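Local coordinates for protein phosphoglycerate oxidoreductase (Rhizobium etli, PDB 4HY3) that probably reduces glyoxylate or hydroxypyruvate with NAD(P)H, as a member of the D-isomer specific 2-hydroxyacid dehydrogenase family, at residues G180-G185 against D232-V237; L187-R192 against E215-E220; R203-W208 against A238-E243. All blocks are in the same frame, centred on the assembly; numbering follows the deposited sequence.

Contact 1: G180-G185 against D232-V237; sequences GIVGFG and DFIFVV
Strands 178-182 and 233-236 pair in parallel at the centre of the Rossmann-type NAD-binding domain, with Gly-180 beside Ile-234 and Val-182 beside Val-236. Four backbone hydrogen bonds alternate between them. Gly-180 N donates to Phe-233 O at 2.6 Å, and Gly-180 O accepts from Phe-235 N at 2.8 Å. Val-182 N then donates to Phe-235 O, and Val-182 O accepts from Val-237 N at 3.1 Å. The last bond is the most bent of the four, 149° at the hydrogen. Ile-181 N and Ile-181 O turn the other way and bond to Arg-203 O and Phe-205 N of strand 201-205. CA-H groups add to two of the acceptors, Ile-234 CA to Gly-180 O and Ile-181 CA to Phe-235 O. On one face of the sheet, Val-182 CG2 meets Ile-234 CG2. Ile-181 and Phe-235 lie on the other face, where Phe-235 packs on Leu-191 of helix 186-195. Past the strand end, Gly-183 and Gly-185 fit the start of a GxGxxG dinucleotide-binding pattern. With CG1 beside the backbone N (chi1 -52°), CG2 of Ile-181 falls anti to it and lies 4.1 Å from Val-237 CB.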
# COMPACT_ATOMS: atom_id res chain seq x y z
N GLY A 180 -13.23 13.88 -5.92
CA GLY A 180 -14.36 13.22 -6.55
C GLY A 180 -14.19 12.83 -8.00
O GLY A 180 -13.69 13.59 -8.86
N ILE A 181 -14.63 11.62 -8.30
CA ILE A 181 -14.51 11.09 -9.64
C ILE A 181 -15.89 10.85 -10.28
O ILE A 181 -16.71 10.07 -9.76
CB ILE A 181 -13.64 9.83 -9.63
CG1 ILE A 181 -12.34 10.13 -8.90
CG2 ILE A 181 -13.33 9.38 -11.04
CD1 ILE A 181 -11.46 8.91 -8.66
N VAL A 182 -16.15 11.55 -11.38
CA VAL A 182 -17.37 11.33 -12.19
C VAL A 182 -17.12 10.23 -13.23
O VAL A 182 -16.53 10.46 -14.30
CB VAL A 182 -17.87 12.63 -12.87
CG1 VAL A 182 -19.05 12.34 -13.78
CG2 VAL A 182 -18.25 13.68 -11.84
N GLY A 183 -17.59 9.03 -12.92
CA GLY A 183 -17.27 7.85 -13.71
C GLY A 183 -16.14 7.11 -13.05
O GLY A 183 -15.51 7.64 -12.13
N PHE A 184 -15.89 5.89 -13.50
CA PHE A 184 -14.87 5.04 -12.90
C PHE A 184 -14.87 3.72 -13.61
O PHE A 184 -15.62 2.81 -13.21
CB PHE A 184 -15.20 4.76 -11.44
CG PHE A 184 -14.09 4.10 -10.66
CD1 PHE A 184 -13.20 4.87 -9.91
CD2 PHE A 184 -13.96 2.72 -10.64
CE1 PHE A 184 -12.19 4.29 -9.16
CE2 PHE A 184 -12.94 2.13 -9.90
CZ PHE A 184 -12.05 2.92 -9.16
N GLY A 185 -14.05 3.60 -14.64
CA GLY A 185 -13.83 2.31 -15.28
C GLY A 185 -12.35 2.12 -15.11
O GLY A 185 -11.82 2.30 -14.01
N ASP A 232 -13.01 19.12 -3.61
CA ASP A 232 -12.02 20.10 -4.01
C ASP A 232 -11.43 19.76 -5.37
O ASP A 232 -11.07 20.66 -6.13
CB ASP A 232 -10.93 20.21 -2.97
CG ASP A 232 -11.44 20.71 -1.63
OD1 ASP A 232 -11.94 21.87 -1.56
OD2 ASP A 232 -11.33 19.93 -0.65
N PHE A 233 -11.34 18.46 -5.66
CA PHE A 233 -10.91 18.04 -6.98
C PHE A 233 -11.86 17.04 -7.58
O PHE A 233 -12.12 15.97 -7.01
CB PHE A 233 -9.52 17.45 -6.92
CG PHE A 233 -8.49 18.36 -6.31
CD1 PHE A 233 -7.85 19.30 -7.09
CD2 PHE A 233 -8.16 18.25 -4.97
CE1 PHE A 233 -6.90 20.13 -6.54
CE2 PHE A 233 -7.20 19.08 -4.42
CZ PHE A 233 -6.57 20.02 -5.21
N ILE A 234 -12.37 17.40 -8.75
CA ILE A 234 -13.35 16.61 -9.48
C ILE A 234 -12.75 16.25 -10.82
O ILE A 234 -12.38 17.15 -11.58
CB ILE A 234 -14.66 17.41 -9.72
CG1 ILE A 234 -15.26 17.86 -8.39
CG2 ILE A 234 -15.68 16.63 -10.55
CD1 ILE A 234 -15.86 19.23 -8.49
N PHE A 235 -12.67 14.94 -11.09
CA PHE A 235 -12.21 14.41 -12.36
C PHE A 235 -13.38 13.77 -13.13
O PHE A 235 -14.06 12.89 -12.59
CB PHE A 235 -11.16 13.31 -12.12
CG PHE A 235 -9.89 13.78 -11.45
CD1 PHE A 235 -8.78 14.17 -12.22
CD2 PHE A 235 -9.78 13.81 -10.06
CE1 PHE A 235 -7.60 14.59 -11.61
CE2 PHE A 235 -8.61 14.23 -9.45
CZ PHE A 235 -7.52 14.63 -10.21
N VAL A 236 -13.61 14.20 -14.37
CA VAL A 236 -14.51 13.50 -15.32
C VAL A 236 -13.72 12.48 -16.20
O VAL A 236 -12.82 12.84 -16.97
CB VAL A 236 -15.28 14.46 -16.24
CG1 VAL A 236 -16.43 13.71 -16.89
CG2 VAL A 236 -15.76 15.70 -15.49
N VAL A 237 -14.13 11.23 -16.14
CA VAL A 237 -13.23 10.14 -16.44
C VAL A 237 -13.84 9.04 -17.33
O VAL A 237 -13.11 8.32 -18.04
CB VAL A 237 -12.67 9.64 -15.10
CG1 VAL A 237 -12.60 8.14 -14.99
CG2 VAL A 237 -11.33 10.26 -14.87

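Contact 2: L187-R192 against E215-E220; sequences LGKALR and EENGVE
Arg-192 reaches from helix 186-195 to the turn at Asn-217 and Gly-218. Its NE donates to Gly-218 O at 3.0 Å, with 162° at the hydrogen. The oxygen lies almost in the guanidinium plane, at the edge of the group. The donor is tilted 33° out of the carbonyl plane of Gly-218. The aliphatic part of the side chain is also in contact. Arg-192 CG rests 3.4 Å from Asn-217 O, and Arg-192 CD lies 4.1 Å from Val-219 CG1. CG is anti to the backbone N (chi1 172°), which carries the chain out toward the turn. A bend at chi2 then brings NE to the carbonyl.

One helical turn earlier, Lys-189 passes obliquely by the Asn-217 amide. Its CG is 3.6 Å from Asn-217 OD1, a packing contact made by the methylene. The other end of the amide is tied back to its own helix, where Asn-217 ND2 bonds to Met-213 O. Phe-184 packs against both Lys-189 and Asn-217. Behind the turn, Val-219 lies on Ile-202 and Val-204 of strand 201-205, and Arg-192 also touches Ile-202.

The backbone of the turn fixes where Gly-218 O points. Gly-218 has positive phi, which by itself favours glycine. Val-219 N bonds to Leu-214 O, and Gly-218 N bonds weakly to Glu-215 O. The first helix of a Rossmann-type unit, with Gly-188 as the last glycine of a probable GxGxxG pattern, is thus joined to a Schellman motif in which Gly-218 is the C-prime residue ending helix 211-216.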
# COMPACT_ATOMS: atom_id res chain seq x y z
N LEU A 187 -9.93 4.10 -16.30
CA LEU A 187 -9.35 5.40 -16.04
C LEU A 187 -9.55 5.74 -14.57
O LEU A 187 -8.64 6.22 -13.90
CB LEU A 187 -10.03 6.46 -16.89
CG LEU A 187 -9.12 7.52 -17.50
CD1 LEU A 187 -7.96 7.86 -16.57
CD2 LEU A 187 -8.57 7.02 -18.83
N GLY A 188 -10.75 5.45 -14.08
CA GLY A 188 -11.00 5.49 -12.67
C GLY A 188 -9.95 4.79 -11.86
O GLY A 188 -9.35 5.41 -11.00
N LYS A 189 -9.71 3.50 -12.13
CA LYS A 189 -8.77 2.71 -11.31
C LYS A 189 -7.35 3.22 -11.40
O LYS A 189 -6.62 3.20 -10.40
CB LYS A 189 -8.77 1.24 -11.67
CG LYS A 189 -10.13 0.58 -11.61
CD LYS A 189 -10.08 -0.87 -12.08
CE LYS A 189 -11.46 -1.34 -12.56
NZ LYS A 189 -11.41 -2.69 -13.19
N ALA A 190 -6.96 3.69 -12.58
CA ALA A 190 -5.58 4.11 -12.79
C ALA A 190 -5.32 5.33 -11.92
O ALA A 190 -4.23 5.50 -11.36
CB ALA A 190 -5.31 4.43 -14.26
N LEU A 191 -6.38 6.13 -11.80
CA LEU A 191 -6.35 7.38 -11.07
C LEU A 191 -6.29 7.05 -9.58
O LEU A 191 -5.41 7.53 -8.86
CB LEU A 191 -7.59 8.16 -11.42
CG LEU A 191 -7.71 9.66 -11.17
CD1 LEU A 191 -6.41 10.41 -11.05
CD2 LEU A 191 -8.51 10.25 -12.32
N ARG A 192 -7.18 6.18 -9.13
CA ARG A 192 -7.12 5.74 -7.75
C ARG A 192 -5.72 5.28 -7.42
O ARG A 192 -5.26 5.47 -6.31
CB ARG A 192 -8.16 4.66 -7.45
CG ARG A 192 -8.04 4.00 -6.09
CD ARG A 192 -7.93 5.00 -4.95
NE ARG A 192 -7.82 4.32 -3.65
CZ ARG A 192 -6.69 3.92 -3.07
NH1 ARG A 192 -5.50 4.15 -3.63
NH2 ARG A 192 -6.75 3.29 -1.92
N GLU A 215 -16.09 0.04 -2.98
CA GLU A 215 -15.49 0.00 -1.65
C GLU A 215 -14.17 -0.78 -1.65
O GLU A 215 -13.22 -0.37 -0.99
CB GLU A 215 -16.47 -0.60 -0.62
CG GLU A 215 -17.64 0.29 -0.18
CD GLU A 215 -18.74 -0.49 0.55
OE1 GLU A 215 -18.49 -1.65 0.96
OE2 GLU A 215 -19.87 0.04 0.72
N GLU A 216 -14.11 -1.87 -2.41
CA GLU A 216 -12.92 -2.74 -2.46
C GLU A 216 -11.82 -2.24 -3.41
O GLU A 216 -10.70 -2.75 -3.40
CB GLU A 216 -13.32 -4.17 -2.81
CG GLU A 216 -13.91 -4.91 -1.62
CD GLU A 216 -15.05 -5.87 -1.97
OE1 GLU A 216 -15.45 -5.94 -3.16
OE2 GLU A 216 -15.55 -6.55 -1.05
N ASN A 217 -12.16 -1.25 -4.24
CA ASN A 217 -11.20 -0.54 -5.06
C ASN A 217 -10.62 0.66 -4.31
O ASN A 217 -10.02 1.54 -4.92
CB ASN A 217 -11.89 -0.03 -6.33
CG ASN A 217 -11.74 -0.99 -7.49
OD1 ASN A 217 -10.95 -0.74 -8.40
ND2 ASN A 217 -12.49 -2.09 -7.47
N GLY A 218 -10.85 0.71 -3.01
CA GLY A 218 -10.50 1.87 -2.20
C GLY A 218 -11.23 3.18 -2.50
O GLY A 218 -10.62 4.23 -2.50
N VAL A 219 -12.54 3.15 -2.75
CA VAL A 219 -13.23 4.44 -2.91
C VAL A 219 -14.60 4.45 -2.23
O VAL A 219 -15.15 3.39 -1.91
CB VAL A 219 -13.38 4.91 -4.39
CG1 VAL A 219 -12.03 5.17 -5.04
CG2 VAL A 219 -14.19 3.93 -5.21
N GLU A 220 -15.13 5.67 -2.06
CA GLU A 220 -16.43 5.89 -1.45
C GLU A 220 -17.53 6.13 -2.50
O GLU A 220 -17.61 7.22 -3.09
CB GLU A 220 -16.31 7.08 -0.50
CG GLU A 220 -17.53 7.33 0.37
CD GLU A 220 -17.27 8.47 1.34
OE1 GLU A 220 -16.12 8.60 1.80
OE2 GLU A 220 -18.22 9.23 1.63

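Contact 3: R203-W208 against A238-E243; sequences RVFDPW and AAVTSE
Val-240 and Trp-208 carry most of this contact, and Pro-207 fills in beside them. Val-240 CG1 sits 3.7 Å from Pro-207 CD, and the two side chains meet at about a right angle. The same methyl lies 3.9 Å from Trp-208 CH2. The other branch, CG2, approaches the Phe-205 ring obliquely, with CE2 nearest.

Trp-208 uses the far end of its six-membered ring. Trp-208 CH2 is 3.2 Å from Ala-239 O, which approaches obliquely. Trp-208 CZ2 is 3.2 Å from Thr-241 OG1, which lies at the ring edge near its plane. Pro-207 CG stands over one face of the indole, offset toward the rim. Replacing Trp-208 with an alanine would probably leave Val-240 CG1 with Pro-207 but without its indole neighbour, and open a gap beside Thr-241. A cis peptide bond precedes Thr-241.

Trp-208 also packs on Leu-341 of the second subunit, and Pro-207 O accepts a hydrogen bond from Arg-339 of that subunit. The contact joins two loops at the C-terminal ends of parallel strands 201-205 and 233-236 of the Rossmann-type domain. Strand 178-182 lies between these strands in the sheet, and Phe-205 rests on helix 224-229.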
# COMPACT_ATOMS: atom_id res chain seq x y z
N ARG A 203 -14.40 10.18 -3.41
CA ARG A 203 -15.83 9.93 -3.71
C ARG A 203 -16.00 9.63 -5.16
O ARG A 203 -15.55 10.40 -6.01
CB ARG A 203 -16.69 11.15 -3.37
CG ARG A 203 -17.04 11.27 -1.90
CD ARG A 203 -18.05 12.38 -1.68
NE ARG A 203 -17.99 12.92 -0.33
CZ ARG A 203 -17.20 13.93 0.03
NH1 ARG A 203 -16.39 14.49 -0.86
NH2 ARG A 203 -17.23 14.37 1.29
N VAL A 204 -16.69 8.55 -5.45
CA VAL A 204 -16.85 8.08 -6.82
C VAL A 204 -18.32 7.91 -7.15
O VAL A 204 -19.07 7.28 -6.41
CB VAL A 204 -16.09 6.74 -7.05
CG1 VAL A 204 -16.49 6.09 -8.39
CG2 VAL A 204 -14.59 6.96 -7.02
N PHE A 205 -18.72 8.44 -8.29
CA PHE A 205 -20.05 8.17 -8.79
C PHE A 205 -19.99 7.22 -9.98
O PHE A 205 -19.28 7.47 -10.95
CB PHE A 205 -20.78 9.48 -9.12
CG PHE A 205 -22.01 9.28 -9.93
CD1 PHE A 205 -23.17 8.77 -9.35
CD2 PHE A 205 -22.01 9.57 -11.29
CE1 PHE A 205 -24.31 8.56 -10.11
CE2 PHE A 205 -23.15 9.36 -12.06
CZ PHE A 205 -24.30 8.86 -11.47
N ASP A 206 -20.76 6.14 -9.90
CA ASP A 206 -20.81 5.15 -10.96
C ASP A 206 -22.12 4.33 -10.91
O ASP A 206 -22.42 3.68 -9.91
CB ASP A 206 -19.58 4.25 -10.91
CG ASP A 206 -19.37 3.43 -12.19
OD1 ASP A 206 -19.18 4.02 -13.27
OD2 ASP A 206 -19.35 2.19 -12.09
N PRO A 207 -22.90 4.37 -12.00
CA PRO A 207 -24.13 3.58 -12.10
C PRO A 207 -23.93 2.07 -12.22
O PRO A 207 -24.72 1.33 -11.68
CB PRO A 207 -24.79 4.10 -13.39
CG PRO A 207 -23.69 4.75 -14.16
CD PRO A 207 -22.76 5.31 -13.13
N TRP A 208 -22.91 1.61 -12.93
CA TRP A 208 -22.84 0.17 -13.23
C TRP A 208 -21.84 -0.59 -12.43
O TRP A 208 -21.47 -1.72 -12.77
CB TRP A 208 -22.60 -0.11 -14.71
CG TRP A 208 -23.11 0.94 -15.65
CD1 TRP A 208 -24.44 1.28 -15.93
CD2 TRP A 208 -22.30 1.83 -16.47
NE1 TRP A 208 -24.50 2.29 -16.86
CE2 TRP A 208 -23.25 2.67 -17.22
CE3 TRP A 208 -20.93 2.01 -16.66
CZ2 TRP A 208 -22.81 3.64 -18.12
CZ3 TRP A 208 -20.51 2.99 -17.56
CH2 TRP A 208 -21.43 3.78 -18.27
N ALA A 238 -15.17 8.93 -17.30
CA ALA A 238 -15.93 8.02 -18.16
C ALA A 238 -17.30 8.62 -18.43
O ALA A 238 -17.79 9.44 -17.65
CB ALA A 238 -16.09 6.65 -17.51
N ALA A 239 -17.90 8.23 -19.57
CA ALA A 239 -19.30 8.56 -19.89
C ALA A 239 -20.21 7.62 -19.08
O ALA A 239 -19.77 6.53 -18.65
CB ALA A 239 -19.56 8.42 -21.39
N VAL A 240 -21.46 8.04 -18.86
CA VAL A 240 -22.37 7.24 -18.02
C VAL A 240 -23.88 7.25 -18.35
O VAL A 240 -24.68 7.25 -17.41
CB VAL A 240 -22.19 7.56 -16.50
CG1 VAL A 240 -20.96 6.85 -15.93
CG2 VAL A 240 -22.12 9.06 -16.23
N THR A 241 -24.31 7.20 -19.63
CA THR A 241 -23.49 6.88 -20.80
C THR A 241 -23.76 7.79 -22.02
O THR A 241 -24.12 8.97 -21.91
CB THR A 241 -23.79 5.45 -21.37
OG1 THR A 241 -24.64 4.71 -20.50
CG2 THR A 241 -22.49 4.69 -21.75
N SER A 242 -23.54 7.14 -23.18
CA SER A 242 -23.92 7.54 -24.53
C SER A 242 -23.59 8.97 -24.86
O SER A 242 -22.52 9.24 -25.40
CB SER A 242 -25.38 7.21 -24.79
OG SER A 242 -25.53 6.62 -26.07
N GLU A 243 -24.51 9.87 -24.55
CA GLU A 243 -24.34 11.31 -24.77
C GLU A 243 -23.07 11.72 -25.53
O GLU A 243 -22.74 11.17 -26.59
CB GLU A 243 -24.40 12.04 -23.43
CG GLU A 243 -25.66 11.74 -22.64
CD GLU A 243 -26.09 12.88 -21.75
OE1 GLU A 243 -25.46 13.98 -21.80
OE2 GLU A 243 -27.08 12.67 -21.02

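Overall arrangement
From the N terminus, the chain runs through strand 178-182 and the glycine turn into helix 186-195, then strand 201-205 and helix 211-216. Contact 2 closes the shorter loop from that first helix to the turn at 215-220. Contact 1 closes a longer loop, from strand 178-182 to strand 233-236, and encloses contact 2. Contact 3 begins within both loops and ends after both, so it crosses each of them. Strand 178-182 is central: it bonds to 233-236 on one edge and to 201-205 on the other. Val-237 packs on Leu-187 and Gly-188, linking contacts 1 and 2. Glu-220 O probably bonds to Val-204 N, linking contacts 2 and 3.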